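Local atomic coordinates of VP5 (Halorubrum pleomorphic virus 6, PDB entry 6QGL), a protein that is a viral envelope protein, predicted to be membrane-anchored, and probably mediates fusion of the viral envelope with the membrane of its haloarchaeal host. Residues D346-W360 / R428-Q442. Sequence-based numbering, arbitrary orientation.
Sequences DVYFTADMSLVEGPW and RFVSTATETTYDTLQ
Strand 347-352 pairs with 438-442 and strand 357-359 with 428-431, both antiparallel, at 158° and 170° between their short axes. F349 and L441 exchange two backbone hydrogen bonds, both 2.8 Å (F349 N to L441 O, L441 N to F349 O). A351 and D439, then G358 and F429, form further hydrogen-bonded pairs. At the end of the first ladder, the D352 carboxylate reaches the backbone of T437. Its CG lies anti to the backbone N (chi1 -175°), and OD1 accepts a hydrogen bond from T437 N at 2.8 Å. S354 N meets the same OD1 from the opposite face of the carboxylate, closing an Asx turn. M353 N bonds to T437 O at 3.0 Å. S354 CB touches A433 CB. S431 OG accepts a hydrogen bond from A433 N, an ST turn. Further on, F429 lays its ring over G358, whose CA sits 3.9 Å from the ring centroid in a CH-pi contact. W360 presents CE3 to F429 CD1 at 3.8 Å, the two side chains standing nearly perpendicular. Y379 packs edge-to-face with both rings. E357 OE1 forms a salt bridge to R428 NH2 at 2.9 Å, and V430 CG2 covers one face of the guanidinium. R428 NH1 makes a second salt bridge, to E385. The two antiparallel segments pass side by side between two sheets; at the junction, D352 OD1 both closes its own turn and links the segments.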
# COMPACT_ATOMS: atom_id res chain seq x y z
N ASP A 346 4.01 10.20 6.99
CA ASP A 346 3.88 8.75 7.20
C ASP A 346 5.23 8.07 7.42
O ASP A 346 6.20 8.40 6.72
CB ASP A 346 3.12 8.09 6.04
CG ASP A 346 1.65 8.47 5.95
OD1 ASP A 346 1.09 8.96 6.96
OD2 ASP A 346 1.05 8.26 4.87
N VAL A 347 5.29 7.13 8.38
CA VAL A 347 6.50 6.38 8.71
C VAL A 347 6.49 5.06 7.94
O VAL A 347 5.55 4.28 8.09
CB VAL A 347 6.68 6.11 10.23
CG1 VAL A 347 7.96 5.33 10.51
CG2 VAL A 347 6.65 7.40 11.04
N TYR A 348 7.54 4.81 7.16
CA TYR A 348 7.70 3.55 6.44
C TYR A 348 8.87 2.81 7.07
O TYR A 348 9.89 3.41 7.40
CB TYR A 348 7.95 3.76 4.94
CG TYR A 348 6.78 4.36 4.19
CD1 TYR A 348 5.76 3.55 3.69
CD2 TYR A 348 6.73 5.72 3.90
CE1 TYR A 348 4.70 4.09 2.96
CE2 TYR A 348 5.68 6.27 3.17
CZ TYR A 348 4.66 5.45 2.71
OH TYR A 348 3.62 6.00 1.99
N PHE A 349 8.69 1.50 7.25
CA PHE A 349 9.70 0.63 7.83
C PHE A 349 9.91 -0.56 6.90
O PHE A 349 8.96 -1.26 6.58
CB PHE A 349 9.28 0.19 9.24
CG PHE A 349 10.38 -0.42 10.08
CD1 PHE A 349 11.41 0.37 10.59
CD2 PHE A 349 10.36 -1.77 10.41
CE1 PHE A 349 12.42 -0.19 11.37
CE2 PHE A 349 11.36 -2.32 11.21
CZ PHE A 349 12.38 -1.53 11.69
N THR A 350 11.15 -0.73 6.43
CA THR A 350 11.52 -1.83 5.54
C THR A 350 12.32 -2.83 6.36
O THR A 350 13.37 -2.47 6.90
CB THR A 350 12.26 -1.32 4.30
OG1 THR A 350 13.48 -0.73 4.70
CG2 THR A 350 11.47 -0.31 3.52
N ALA A 351 11.82 -4.06 6.49
CA ALA A 351 12.47 -5.08 7.30
C ALA A 351 12.20 -6.49 6.79
O ALA A 351 11.30 -6.69 5.98
CB ALA A 351 12.01 -4.95 8.74
N ASP A 352 13.00 -7.46 7.26
CA ASP A 352 12.84 -8.87 6.91
C ASP A 352 11.77 -9.48 7.82
O ASP A 352 11.93 -9.49 9.04
CB ASP A 352 14.17 -9.63 7.02
CG ASP A 352 14.13 -11.08 6.56
OD1 ASP A 352 13.05 -11.54 6.11
OD2 ASP A 352 15.17 -11.76 6.66
N MET A 353 10.69 -9.99 7.21
CA MET A 353 9.56 -10.59 7.91
C MET A 353 9.89 -11.89 8.62
O MET A 353 9.25 -12.20 9.62
CB MET A 353 8.35 -10.77 6.98
CG MET A 353 7.75 -9.46 6.49
SD MET A 353 7.25 -8.31 7.79
CE MET A 353 5.83 -9.19 8.49
N SER A 354 10.89 -12.65 8.13
CA SER A 354 11.30 -13.92 8.74
C SER A 354 11.83 -13.75 10.17
O SER A 354 11.64 -14.63 11.00
CB SER A 354 12.32 -14.65 7.87
OG SER A 354 13.48 -13.86 7.66
N LEU A 355 12.46 -12.60 10.44
CA LEU A 355 13.02 -12.27 11.75
C LEU A 355 11.95 -11.86 12.77
O LEU A 355 12.28 -11.78 13.96
CB LEU A 355 14.11 -11.19 11.62
CG LEU A 355 15.20 -11.43 10.57
CD1 LEU A 355 16.14 -10.25 10.46
CD2 LEU A 355 16.00 -12.69 10.86
N VAL A 356 10.69 -11.62 12.33
CA VAL A 356 9.58 -11.23 13.22
C VAL A 356 9.49 -12.22 14.38
O VAL A 356 9.35 -13.42 14.15
CB VAL A 356 8.19 -11.08 12.52
CG1 VAL A 356 7.12 -10.62 13.50
CG2 VAL A 356 8.26 -10.12 11.34
N GLU A 357 9.66 -11.72 15.62
CA GLU A 357 9.62 -12.52 16.85
C GLU A 357 9.15 -11.69 18.05
O GLU A 357 9.49 -10.51 18.15
CB GLU A 357 10.99 -13.16 17.16
CG GLU A 357 11.43 -14.25 16.20
CD GLU A 357 12.78 -14.89 16.46
OE1 GLU A 357 13.50 -14.41 17.36
OE2 GLU A 357 13.11 -15.89 15.78
N GLY A 358 8.39 -12.32 18.94
CA GLY A 358 7.86 -11.69 20.14
C GLY A 358 7.24 -12.67 21.13
O GLY A 358 6.93 -13.80 20.75
N PRO A 359 7.03 -12.26 22.40
CA PRO A 359 6.44 -13.19 23.38
C PRO A 359 4.93 -13.34 23.24
O PRO A 359 4.22 -12.37 22.96
CB PRO A 359 6.82 -12.58 24.74
CG PRO A 359 7.65 -11.35 24.43
CD PRO A 359 7.33 -10.96 23.03
N TRP A 360 4.44 -14.58 23.44
CA TRP A 360 3.02 -14.91 23.39
C TRP A 360 2.52 -15.24 24.80
O TRP A 360 2.57 -16.40 25.23
CB TRP A 360 2.77 -16.07 22.40
CG TRP A 360 1.31 -16.32 22.16
CD1 TRP A 360 0.51 -17.21 22.81
CD2 TRP A 360 0.46 -15.60 21.26
NE1 TRP A 360 -0.78 -17.11 22.35
CE2 TRP A 360 -0.84 -16.14 21.39
CE3 TRP A 360 0.68 -14.57 20.33
CZ2 TRP A 360 -1.92 -15.68 20.63
CZ3 TRP A 360 -0.40 -14.11 19.58
CH2 TRP A 360 -1.68 -14.66 19.73
N ARG A 428 6.26 -18.19 22.47
CA ARG A 428 6.69 -17.06 21.65
C ARG A 428 6.28 -17.25 20.20
O ARG A 428 6.22 -18.39 19.73
CB ARG A 428 8.21 -16.80 21.78
CG ARG A 428 9.13 -17.86 21.18
CD ARG A 428 10.52 -17.31 20.94
NE ARG A 428 11.33 -18.21 20.13
CZ ARG A 428 12.30 -17.82 19.31
NH1 ARG A 428 12.98 -18.70 18.60
NH2 ARG A 428 12.57 -16.53 19.17
N PHE A 429 6.00 -16.16 19.48
CA PHE A 429 5.65 -16.25 18.06
C PHE A 429 6.86 -15.87 17.22
O PHE A 429 7.58 -14.93 17.55
CB PHE A 429 4.41 -15.41 17.70
CG PHE A 429 4.50 -13.93 17.94
CD1 PHE A 429 4.13 -13.38 19.16
CD2 PHE A 429 4.91 -13.07 16.93
CE1 PHE A 429 4.20 -12.00 19.38
CE2 PHE A 429 4.99 -11.69 17.15
CZ PHE A 429 4.63 -11.16 18.37
N VAL A 430 7.12 -16.66 16.18
CA VAL A 430 8.24 -16.48 15.25
C VAL A 430 7.67 -16.61 13.82
O VAL A 430 6.63 -17.25 13.65
CB VAL A 430 9.37 -17.52 15.55
CG1 VAL A 430 10.52 -17.43 14.55
CG2 VAL A 430 9.90 -17.37 16.97
N SER A 431 8.31 -15.98 12.81
CA SER A 431 7.85 -16.04 11.42
C SER A 431 7.96 -17.44 10.82
O SER A 431 8.82 -18.22 11.25
CB SER A 431 8.61 -15.04 10.57
OG SER A 431 8.19 -15.03 9.21
N THR A 432 7.09 -17.75 9.85
CA THR A 432 7.07 -19.05 9.17
C THR A 432 7.91 -19.02 7.88
O THR A 432 8.07 -20.06 7.23
CB THR A 432 5.62 -19.54 8.97
OG1 THR A 432 5.65 -20.93 8.61
CG2 THR A 432 4.85 -18.74 7.92
N ALA A 433 8.46 -17.83 7.53
CA ALA A 433 9.27 -17.60 6.33
C ALA A 433 10.54 -18.44 6.29
O ALA A 433 11.37 -18.38 7.21
CB ALA A 433 9.59 -16.12 6.18
N THR A 434 10.66 -19.26 5.24
CA THR A 434 11.76 -20.19 4.96
C THR A 434 13.07 -19.46 4.63
O THR A 434 14.15 -19.98 4.93
CB THR A 434 11.35 -21.20 3.86
OG1 THR A 434 12.44 -22.08 3.58
CG2 THR A 434 10.88 -20.53 2.55
N GLU A 435 12.97 -18.29 4.00
CA GLU A 435 14.11 -17.48 3.56
C GLU A 435 13.96 -16.01 3.97
O GLU A 435 12.92 -15.63 4.53
CB GLU A 435 14.28 -17.61 2.03
CG GLU A 435 13.07 -17.14 1.23
CD GLU A 435 12.84 -17.80 -0.12
OE1 GLU A 435 13.44 -18.86 -0.40
OE2 GLU A 435 12.03 -17.25 -0.91
N THR A 436 14.99 -15.18 3.67
CA THR A 436 14.98 -13.74 3.95
C THR A 436 14.00 -13.08 2.98
O THR A 436 14.24 -13.08 1.77
CB THR A 436 16.40 -13.14 3.85
OG1 THR A 436 16.91 -13.35 2.53
CG2 THR A 436 17.36 -13.71 4.89
N THR A 437 12.87 -12.59 3.52
CA THR A 437 11.83 -11.93 2.73
C THR A 437 11.65 -10.49 3.18
O THR A 437 11.17 -10.24 4.29
CB THR A 437 10.51 -12.73 2.77
OG1 THR A 437 10.06 -12.83 4.12
CG2 THR A 437 10.62 -14.11 2.13
N TYR A 438 12.06 -9.54 2.33
CA TYR A 438 11.94 -8.11 2.62
C TYR A 438 10.54 -7.60 2.33
O TYR A 438 9.88 -8.06 1.39
CB TYR A 438 13.00 -7.29 1.87
CG TYR A 438 14.38 -7.38 2.49
CD1 TYR A 438 14.70 -6.65 3.63
CD2 TYR A 438 15.36 -8.18 1.92
CE1 TYR A 438 15.97 -6.73 4.20
CE2 TYR A 438 16.63 -8.27 2.49
CZ TYR A 438 16.93 -7.54 3.63
OH TYR A 438 18.18 -7.62 4.19
N ASP A 439 10.07 -6.65 3.16
CA ASP A 439 8.75 -6.03 3.04
C ASP A 439 8.79 -4.61 3.57
O ASP A 439 9.56 -4.31 4.49
CB ASP A 439 7.71 -6.87 3.79
CG ASP A 439 6.26 -6.61 3.42
OD1 ASP A 439 6.01 -6.08 2.32
OD2 ASP A 439 5.37 -6.95 4.23
N THR A 440 7.96 -3.72 2.98
CA THR A 440 7.85 -2.32 3.38
C THR A 440 6.49 -2.09 4.02
O THR A 440 5.46 -2.26 3.37
CB THR A 440 8.14 -1.40 2.18
OG1 THR A 440 9.42 -1.72 1.63
CG2 THR A 440 8.07 0.09 2.53
N LEU A 441 6.50 -1.73 5.32
CA LEU A 441 5.31 -1.47 6.13
C LEU A 441 5.14 0.02 6.42
O LEU A 441 6.14 0.71 6.58
CB LEU A 441 5.39 -2.20 7.50
CG LEU A 441 5.55 -3.73 7.56
CD1 LEU A 441 5.89 -4.17 8.95
CD2 LEU A 441 4.31 -4.45 7.10
N GLN A 442 3.90 0.49 6.56
CA GLN A 442 3.61 1.87 6.95
C GLN A 442 3.10 1.80 8.39
O GLN A 442 1.92 1.52 8.61
CB GLN A 442 2.57 2.55 6.04
CG GLN A 442 2.37 4.04 6.33
CD GLN A 442 1.30 4.68 5.50
OE1 GLN A 442 1.29 4.60 4.27
NE2 GLN A 442 0.38 5.37 6.16